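Local coordinates for putative pterin-4-alpha-carbinolamine dehydratase (Brucella melitensis, PDB 3JST), which probably catalyses, as a member of the pterin-4-alpha-carbinolamine dehydratase family, the removal of water from 4a-hydroxytetrahydrobiopterin to give dihydrobiopterin, at residues E28-A42 with F63-T75. Numbering follows the deposited sequence.
Sequences EAITRSFKFKDFSTA and FNAYNRVDVTLAT. With EDO (1,2-ethanediol), chain C.
Ile30 and Leu73 exchange two backbone hydrogen bonds, and the same pattern recurs at Arg32 with Val71 and at Phe34 with Val69. Strands 30-35 and 68-73 thus form the antiparallel centre of the four-stranded sheet of the pterin dehydratase fold, their axes 4.6 Å apart. Beyond the strand, Phe36 N still donates to Asn67 O in the type II' turn from Ala65 to Arg68.

The apolar residues Ile30, Phe34, Val69, Val71 and Leu73 share one face, where helices 8-16, 39-56 and 83-96 supply cover. With chi1 at -64°, the Phe34 ring turns its edge to Val69 O, while Arg32 CD lies over one ring face; the arginine's NH2 continues to Asn93. Val69 CG2 touches both Phe36 CE2 (3.7 Å) and Ala42 CB, tying the strand to the helix start.

Short polar side chains suit the other face. Thr31 OG1, anti to its own N (chi1 -169°), donates to Val71 O at 2.6 Å from above the carbonyl plane, so this oxygen takes two donors, the second being Arg32 N. Ser33 OG meets Asp70 OD1 at 2.8 Å, also from above the carboxylate plane, and Thr72 OG1 holds O2 of a 1,2-ethanediol. The aliphatic parts of Lys35 and Arg68 run side by side, their charged ends apart.

At the turn, Asp38 C and Phe39 N lie over one face of the Tyr66 ring, Phe39 CB touches its CD1, and the Phe39 ring presents its edge to Asn64 OD1. Asparagine suits position 67 because its short amide can reach the opposing segment: Asn67 ND2 meets Phe36 O at 2.9 Å, nearly along the C=O axis, although the bond is bent at the hydrogen (135°).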
ATOM      1  N   GLU A  28       5.336 -10.854   5.524  1.00 14.47           N
ATOM      2  CA  GLU A  28       5.641  -9.552   6.119  1.00 13.98           C
ATOM      3  C   GLU A  28       5.321  -8.465   5.095  1.00 12.96           C
ATOM      4  O   GLU A  28       6.212  -7.888   4.464  1.00 12.34           O
ATOM      5  CB  GLU A  28       7.104  -9.483   6.563  1.00 14.16           C
ATOM      6  CG  GLU A  28       7.496 -10.547   7.577  1.00 15.78           C
ATOM      7  CD  GLU A  28       6.684 -10.476   8.855  1.00 18.21           C
ATOM      8  OE1 GLU A  28       6.441  -9.355   9.356  1.00 21.31           O
ATOM      9  OE2 GLU A  28       6.291 -11.548   9.363  1.00 20.01           O
ATOM     10  N   ALA A  29       4.028  -8.213   4.934  1.00 12.09           N
ATOM     11  CA  ALA A  29       3.528  -7.275   3.945  1.00 11.65           C
ATOM     12  C   ALA A  29       2.083  -6.913   4.282  1.00 11.29           C
ATOM     13  O   ALA A  29       1.405  -7.642   5.018  1.00 11.15           O
ATOM     14  CB  ALA A  29       3.621  -7.887   2.537  1.00 11.57           C
ATOM     15  N   ILE A  30       1.617  -5.786   3.755  1.00 10.84           N
ATOM     16  CA  ILE A  30       0.223  -5.376   3.940  1.00 10.73           C
ATOM     17  C   ILE A  30      -0.463  -5.225   2.592  1.00 10.76           C
ATOM     18  O   ILE A  30       0.194  -4.988   1.572  1.00 10.90           O
ATOM     19  CB  ILE A  30       0.098  -4.073   4.771  1.00 10.79           C
ATOM     20  CG1 ILE A  30       0.791  -2.893   4.073  1.00 10.47           C
ATOM     21  CG2 ILE A  30       0.675  -4.292   6.171  1.00 10.36           C
ATOM     22  CD1 ILE A  30       0.607  -1.550   4.792  1.00 10.31           C
ATOM     23  N   THR A  31      -1.784  -5.370   2.583  1.00 10.82           N
ATOM     24  CA  THR A  31      -2.523  -5.410   1.336  1.00 10.74           C
ATOM     25  C   THR A  31      -3.923  -4.807   1.450  1.00 10.85           C
ATOM     26  O   THR A  31      -4.561  -4.869   2.502  1.00 10.42           O
ATOM     27  CB  THR A  31      -2.606  -6.866   0.788  1.00 10.77           C
ATOM     28  OG1 THR A  31      -3.101  -6.852  -0.560  1.00 10.11           O
ATOM     29  CG2 THR A  31      -3.501  -7.747   1.667  1.00 10.85           C
ATOM     30  N   ARG A  32      -4.364  -4.187   0.358  1.00 10.88           N
ATOM     31  CA  ARG A  32      -5.750  -3.785   0.186  1.00 11.15           C
ATOM     32  C   ARG A  32      -6.173  -4.028  -1.264  1.00 11.22           C
ATOM     33  O   ARG A  32      -5.382  -3.840  -2.197  1.00 11.31           O
ATOM     34  CB  ARG A  32      -5.954  -2.308   0.538  1.00 11.23           C
ATOM     35  CG  ARG A  32      -7.399  -1.845   0.328  1.00 11.60           C
ATOM     36  CD  ARG A  32      -7.686  -0.459   0.879  1.00 12.27           C
ATOM     37  NE  ARG A  32      -9.087  -0.107   0.648  1.00 13.62           N
ATOM     38  CZ  ARG A  32      -9.611   1.113   0.764  1.00 14.71           C
ATOM     39  NH1 ARG A  32     -10.907   1.292   0.520  1.00 15.44           N
ATOM     40  NH2 ARG A  32      -8.864   2.154   1.122  1.00 14.80           N
ATOM     41  N   SER A  33      -7.418  -4.452  -1.433  1.00 11.35           N
ATOM     42  CA  SER A  33      -8.044  -4.566  -2.736  1.00 11.56           C
ATOM     43  C   SER A  33      -8.979  -3.382  -2.913  1.00 11.65           C
ATOM     44  O   SER A  33      -9.957  -3.235  -2.171  1.00 11.48           O
ATOM     45  CB  SER A  33      -8.828  -5.874  -2.845  1.00 11.73           C
ATOM     46  OG  SER A  33      -7.952  -6.985  -2.785  1.00 12.12           O
ATOM     47  N   PHE A  34      -8.650  -2.523  -3.873  1.00 11.77           N
ATOM     48  CA  PHE A  34      -9.475  -1.377  -4.209  1.00 11.73           C
ATOM     49  C   PHE A  34     -10.437  -1.783  -5.318  1.00 11.89           C
ATOM     50  O   PHE A  34     -10.069  -2.536  -6.224  1.00 11.40           O
ATOM     51  CB  PHE A  34      -8.612  -0.203  -4.678  1.00 11.71           C
ATOM     52  CG  PHE A  34      -7.689   0.342  -3.617  1.00 11.92           C
ATOM     53  CD1 PHE A  34      -8.069   1.435  -2.842  1.00 12.33           C
ATOM     54  CD2 PHE A  34      -6.438  -0.229  -3.400  1.00 11.83           C
ATOM     55  CE1 PHE A  34      -7.216   1.948  -1.867  1.00 11.69           C
ATOM     56  CE2 PHE A  34      -5.581   0.272  -2.432  1.00 11.68           C
ATOM     57  CZ  PHE A  34      -5.969   1.365  -1.664  1.00 12.50           C
ATOM     58  N   LYS A  35     -11.663  -1.282  -5.229  1.00 12.05           N
ATOM     59  CA  LYS A  35     -12.682  -1.495  -6.241  1.00 12.47           C
ATOM     60  C   LYS A  35     -13.218  -0.132  -6.653  1.00 12.19           C
ATOM     61  O   LYS A  35     -13.804   0.580  -5.842  1.00 12.40           O
ATOM     62  CB  LYS A  35     -13.808  -2.360  -5.678  1.00 12.92           C
ATOM     63  CG  LYS A  35     -14.871  -2.771  -6.690  1.00 15.13           C
ATOM     64  CD  LYS A  35     -14.400  -3.924  -7.569  1.00 17.75           C
ATOM     65  CE  LYS A  35     -15.555  -4.535  -8.358  1.00 19.51           C
ATOM     66  NZ  LYS A  35     -16.582  -5.140  -7.462  1.00 20.79           N
ATOM     67  N   PHE A  36     -13.003   0.231  -7.911  1.00 11.77           N
ATOM     68  CA  PHE A  36     -13.467   1.504  -8.444  1.00 11.47           C
ATOM     69  C   PHE A  36     -14.667   1.277  -9.353  1.00 11.40           C
ATOM     70  O   PHE A  36     -15.050   0.138  -9.608  1.00 11.33           O
ATOM     71  CB  PHE A  36     -12.324   2.191  -9.184  1.00 11.40           C
ATOM     72  CG  PHE A  36     -11.125   2.432  -8.320  1.00 11.07           C
ATOM     73  CD1 PHE A  36     -11.094   3.511  -7.447  1.00 10.73           C
ATOM     74  CD2 PHE A  36     -10.045   1.559  -8.344  1.00 10.78           C
ATOM     75  CE1 PHE A  36      -9.992   3.736  -6.637  1.00 11.40           C
ATOM     76  CE2 PHE A  36      -8.940   1.778  -7.536  1.00 10.76           C
ATOM     77  CZ  PHE A  36      -8.914   2.870  -6.680  1.00 10.82           C
ATOM     78  N   LYS A  37     -15.284   2.352  -9.825  1.00 11.42           N
ATOM     79  CA  LYS A  37     -16.476   2.209 -10.652  1.00 11.48           C
ATOM     80  C   LYS A  37     -16.152   1.760 -12.077  1.00 11.00           C
ATOM     81  O   LYS A  37     -16.987   1.137 -12.731  1.00 11.17           O
ATOM     82  CB  LYS A  37     -17.321   3.493 -10.651  1.00 12.00           C
ATOM     83  CG  LYS A  37     -16.700   4.711 -11.327  1.00 13.64           C
ATOM     84  CD  LYS A  37     -17.767   5.793 -11.538  1.00 15.49           C
ATOM     85  CE  LYS A  37     -17.169   7.190 -11.614  1.00 16.73           C
ATOM     86  NZ  LYS A  37     -16.517   7.580 -10.327  1.00 17.84           N
ATOM     87  N   ASP A  38     -14.944   2.063 -12.552  1.00 10.40           N
ATOM     88  CA  ASP A  38     -14.523   1.666 -13.898  1.00  9.85           C
ATOM     89  C   ASP A  38     -12.999   1.641 -14.034  1.00  9.41           C
ATOM     90  O   ASP A  38     -12.278   1.940 -13.078  1.00  9.30           O
ATOM     91  CB  ASP A  38     -15.158   2.589 -14.957  1.00 10.01           C
ATOM     92  CG  ASP A  38     -14.898   4.076 -14.701  1.00  9.91           C
ATOM     93  OD1 ASP A  38     -13.944   4.445 -13.981  1.00  9.21           O
ATOM     94  OD2 ASP A  38     -15.666   4.891 -15.241  1.00 11.23           O
ATOM     95  N   PHE A  39     -12.510   1.275 -15.215  1.00  8.89           N
ATOM     96  CA  PHE A  39     -11.071   1.262 -15.467  1.00  8.74           C
ATOM     97  C   PHE A  39     -10.463   2.663 -15.386  1.00  8.56           C
ATOM     98  O   PHE A  39      -9.400   2.842 -14.795  1.00  8.40           O
ATOM     99  CB  PHE A  39     -10.753   0.629 -16.825  1.00  8.92           C
ATOM    100  CG  PHE A  39      -9.304   0.711 -17.201  1.00  8.72           C
ATOM    101  CD1 PHE A  39      -8.366  -0.110 -16.584  1.00  9.12           C
ATOM    102  CD2 PHE A  39      -8.872   1.622 -18.158  1.00  8.60           C
ATOM    103  CE1 PHE A  39      -7.020  -0.028 -16.920  1.00  8.64           C
ATOM    104  CE2 PHE A  39      -7.534   1.708 -18.505  1.00  8.36           C
ATOM    105  CZ  PHE A  39      -6.604   0.887 -17.882  1.00  9.03           C
ATOM    106  N   SER A  40     -11.135   3.648 -15.976  1.00  8.40           N
ATOM    107  CA  SER A  40     -10.624   5.023 -16.006  1.00  8.49           C
ATOM    108  C   SER A  40     -10.280   5.528 -14.600  1.00  8.39           C
ATOM    109  O   SER A  40      -9.210   6.090 -14.385  1.00  8.10           O
ATOM    110  CB  SER A  40     -11.632   5.962 -16.695  1.00  8.63           C
ATOM    111  OG  SER A  40     -11.210   7.316 -16.628  1.00  8.98           O
ATOM    112  N   THR A  41     -11.185   5.303 -13.652  1.00  8.42           N
ATOM    113  CA  THR A  41     -10.989   5.723 -12.268  1.00  8.68           C
ATOM    114  C   THR A  41      -9.846   4.943 -11.613  1.00  8.53           C
ATOM    115  O   THR A  41      -9.015   5.528 -10.919  1.00  8.19           O
ATOM    116  CB  THR A  41     -12.291   5.561 -11.445  1.00  8.62           C
ATOM    117  OG1 THR A  41     -13.364   6.220 -12.128  1.00 10.05           O
ATOM    118  CG2 THR A  41     -12.148   6.170 -10.050  1.00  9.25           C
ATOM    119  N   ALA A  42      -9.806   3.631 -11.848  1.00  8.40           N
ATOM    120  CA  ALA A  42      -8.710   2.788 -11.368  1.00  8.55           C
ATOM    121  C   ALA A  42      -7.361   3.249 -11.916  1.00  8.69           C
ATOM    122  O   ALA A  42      -6.365   3.269 -11.192  1.00  8.57           O
ATOM    123  CB  ALA A  42      -8.952   1.327 -11.744  1.00  8.60           C
ATOM    124  N   PHE A  63      -1.763  -5.373  -8.854  1.00  9.25           N
ATOM    125  CA  PHE A  63      -2.456  -6.072  -9.926  1.00  8.99           C
ATOM    126  C   PHE A  63      -3.689  -5.258 -10.269  1.00  8.58           C
ATOM    127  O   PHE A  63      -4.380  -4.777  -9.367  1.00  8.45           O
ATOM    128  CB  PHE A  63      -2.867  -7.473  -9.449  1.00  8.91           C
ATOM    129  CG  PHE A  63      -3.803  -8.198 -10.387  1.00  9.84           C
ATOM    130  CD1 PHE A  63      -3.310  -8.919 -11.466  1.00 10.39           C
ATOM    131  CD2 PHE A  63      -5.183  -8.165 -10.183  1.00 10.75           C
ATOM    132  CE1 PHE A  63      -4.174  -9.590 -12.330  1.00 10.89           C
ATOM    133  CE2 PHE A  63      -6.053  -8.836 -11.040  1.00 10.72           C
ATOM    134  CZ  PHE A  63      -5.550  -9.548 -12.113  1.00 10.95           C
ATOM    135  N   ASN A  64      -3.959  -5.102 -11.562  1.00  7.94           N
ATOM    136  CA  ASN A  64      -5.177  -4.435 -12.027  1.00  7.62           C
ATOM    137  C   ASN A  64      -5.913  -5.303 -13.043  1.00  7.37           C
ATOM    138  O   ASN A  64      -5.296  -5.960 -13.880  1.00  7.11           O
ATOM    139  CB  ASN A  64      -4.842  -3.052 -12.610  1.00  7.28           C
ATOM    140  CG  ASN A  64      -5.969  -2.469 -13.453  1.00  6.81           C
ATOM    141  OD1 ASN A  64      -5.836  -2.348 -14.666  1.00  5.57           O
ATOM    142  ND2 ASN A  64      -7.081  -2.105 -12.812  1.00  6.60           N
ATOM    143  N   ALA A  65      -7.236  -5.322 -12.927  1.00  7.31           N
ATOM    144  CA  ALA A  65      -8.116  -5.958 -13.898  1.00  7.34           C
ATOM    145  C   ALA A  65      -9.369  -5.096 -13.988  1.00  7.52           C
ATOM    146  O   ALA A  65     -10.187  -5.098 -13.075  1.00  6.99           O
ATOM    147  CB  ALA A  65      -8.469  -7.373 -13.464  1.00  7.43           C
ATOM    148  N   TYR A  66      -9.486  -4.337 -15.075  1.00  7.76           N
ATOM    149  CA  TYR A  66     -10.561  -3.358 -15.250  1.00  8.09           C
ATOM    150  C   TYR A  66     -10.648  -2.407 -14.041  1.00  8.19           C
ATOM    151  O   TYR A  66      -9.767  -1.565 -13.866  1.00  7.67           O
ATOM    152  CB  TYR A  66     -11.897  -4.059 -15.571  1.00  8.39           C
ATOM    153  CG  TYR A  66     -13.019  -3.103 -15.948  1.00  9.39           C
ATOM    154  CD1 TYR A  66     -12.903  -2.274 -17.056  1.00 10.67           C
ATOM    155  CD2 TYR A  66     -14.189  -3.028 -15.195  1.00 10.82           C
ATOM    156  CE1 TYR A  66     -13.910  -1.386 -17.402  1.00 11.49           C
ATOM    157  CE2 TYR A  66     -15.209  -2.143 -15.538  1.00 11.58           C
ATOM    158  CZ  TYR A  66     -15.062  -1.326 -16.641  1.00 11.99           C
ATOM    159  OH  TYR A  66     -16.065  -0.450 -16.996  1.00 13.47           O
ATOM    160  N   ASN A  67     -11.659  -2.563 -13.186  1.00  8.50           N
ATOM    161  CA  ASN A  67     -11.890  -1.614 -12.092  1.00  9.18           C
ATOM    162  C   ASN A  67     -11.304  -2.032 -10.740  1.00  9.55           C
ATOM    163  O   ASN A  67     -11.474  -1.320  -9.741  1.00  9.65           O
ATOM    164  CB  ASN A  67     -13.390  -1.340 -11.943  1.00  9.34           C
ATOM    165  CG  ASN A  67     -14.181  -2.579 -11.559  1.00  9.59           C
ATOM    166  OD1 ASN A  67     -13.748  -3.711 -11.788  1.00  8.99           O
ATOM    167  ND2 ASN A  67     -15.356  -2.369 -10.977  1.00 11.11           N
ATOM    168  N   ARG A  68     -10.619  -3.174 -10.706  1.00  9.99           N
ATOM    169  CA  ARG A  68     -10.010  -3.679  -9.473  1.00 10.40           C
ATOM    170  C   ARG A  68      -8.521  -3.401  -9.462  1.00 10.09           C
ATOM    171  O   ARG A  68      -7.841  -3.657 -10.454  1.00  9.75           O
ATOM    172  CB  ARG A  68     -10.224  -5.189  -9.339  1.00 10.98           C
ATOM    173  CG  ARG A  68     -11.667  -5.590  -9.119  1.00 13.22           C
ATOM    174  CD  ARG A  68     -11.827  -7.100  -8.992  1.00 16.51           C
ATOM    175  NE  ARG A  68     -11.902  -7.767 -10.297  1.00 18.32           N
ATOM    176  CZ  ARG A  68     -11.012  -8.634 -10.789  1.00 19.78           C
ATOM    177  NH1 ARG A  68      -9.927  -8.988 -10.105  1.00 20.04           N
ATOM    178  NH2 ARG A  68     -11.222  -9.170 -11.990  1.00 20.41           N
ATOM    179  N   VAL A  69      -8.019  -2.889  -8.338  1.00  9.59           N
ATOM    180  CA  VAL A  69      -6.582  -2.786  -8.112  1.00  9.76           C
ATOM    181  C   VAL A  69      -6.227  -3.416  -6.765  1.00  9.98           C
ATOM    182  O   VAL A  69      -6.687  -2.947  -5.721  1.00 10.09           O
ATOM    183  CB  VAL A  69      -6.074  -1.322  -8.122  1.00  9.82           C
ATOM    184  CG1 VAL A  69      -4.552  -1.306  -8.135  1.00  9.21           C
ATOM    185  CG2 VAL A  69      -6.639  -0.558  -9.310  1.00  9.17           C
ATOM    186  N   ASP A  70      -5.434  -4.487  -6.803  1.00  9.93           N
ATOM    187  CA  ASP A  70      -4.953  -5.146  -5.593  1.00 10.09           C
ATOM    188  C   ASP A  70      -3.523  -4.710  -5.341  1.00  9.89           C
ATOM    189  O   ASP A  70      -2.675  -4.850  -6.216  1.00  9.59           O
ATOM    190  CB  ASP A  70      -4.996  -6.669  -5.750  1.00 10.12           C
ATOM    191  CG  ASP A  70      -6.380  -7.179  -6.087  1.00 10.75           C
ATOM    192  OD1 ASP A  70      -7.362  -6.642  -5.541  1.00 11.21           O
ATOM    193  OD2 ASP A  70      -6.481  -8.108  -6.914  1.00 11.97           O
ATOM    194  N   VAL A  71      -3.263  -4.198  -4.140  1.00  9.85           N
ATOM    195  CA  VAL A  71      -1.950  -3.676  -3.778  1.00  9.76           C
ATOM    196  C   VAL A  71      -1.360  -4.450  -2.602  1.00  9.88           C
ATOM    197  O   VAL A  71      -2.047  -4.690  -1.606  1.00  9.84           O
ATOM    198  CB  VAL A  71      -2.037  -2.185  -3.385  1.00  9.76           C
ATOM    199  CG1 VAL A  71      -0.649  -1.620  -3.096  1.00  9.62           C
ATOM    200  CG2 VAL A  71      -2.735  -1.381  -4.479  1.00  9.72           C
ATOM    201  N   THR A  72      -0.093  -4.843  -2.738  1.00  9.65           N
ATOM    202  CA  THR A  72       0.700  -5.401  -1.643  1.00  9.85           C
ATOM    203  C   THR A  72       1.950  -4.544  -1.438  1.00  9.77           C
ATOM    204  O   THR A  72       2.653  -4.212  -2.402  1.00  9.82           O
ATOM    205  CB  THR A  72       1.132  -6.852  -1.934  1.00 10.08           C
ATOM    206  OG1 THR A  72      -0.029  -7.682  -2.049  1.00 10.12           O
ATOM    207  CG2 THR A  72       2.029  -7.395  -0.822  1.00 10.00           C
ATOM    208  N   LEU A  73       2.224  -4.192  -0.183  1.00  9.81           N
ATOM    209  CA  LEU A  73       3.353  -3.331   0.161  1.00  9.68           C
ATOM    210  C   LEU A  73       4.275  -4.004   1.170  1.00  9.90           C
ATOM    211  O   LEU A  73       3.825  -4.506   2.199  1.00  9.64           O
ATOM    212  CB  LEU A  73       2.856  -2.005   0.742  1.00  9.49           C
ATOM    213  CG  LEU A  73       1.909  -1.158  -0.117  1.00  9.40           C
ATOM    214  CD1 LEU A  73       1.399   0.035   0.686  1.00  8.16           C
ATOM    215  CD2 LEU A  73       2.574  -0.700  -1.411  1.00  8.31           C
ATOM    216  N   ALA A  74       5.566  -4.007   0.848  1.00 10.21           N
ATOM    217  CA  ALA A  74       6.632  -4.388   1.771  1.00 10.44           C
ATOM    218  C   ALA A  74       7.894  -3.648   1.330  1.00 10.72           C
ATOM    219  O   ALA A  74       7.969  -3.171   0.197  1.00 10.59           O
ATOM    220  CB  ALA A  74       6.862  -5.896   1.745  1.00 10.23           C
ATOM    221  N   THR A  75       8.874  -3.557   2.224  1.00 11.10           N
ATOM    222  CA  THR A  75      10.120  -2.845   1.958  1.00 11.25           C
ATOM    223  C   THR A  75      11.238  -3.861   1.784  1.00 11.95           C
ATOM    224  O   THR A  75      11.648  -4.513   2.741  1.00 11.68           O
ATOM    225  CB  THR A  75      10.460  -1.880   3.106  1.00 11.18           C
ATOM    226  OG1 THR A  75       9.360  -0.987   3.311  1.00  9.98           O
ATOM    227  CG2 THR A  75      11.731  -1.072   2.796  1.00 11.08           C
TER
HETATM  228  C1  EDO C  98       0.100  -8.114  -5.401  1.00 42.67           C
HETATM  229  O1  EDO C  98      -0.140  -9.225  -6.271  1.00 43.53           O
HETATM  230  C2  EDO C  98      -1.168  -7.294  -5.247  1.00 42.01           C
HETATM  231  O2  EDO C  98      -1.877  -7.723  -4.083  1.00 41.61           O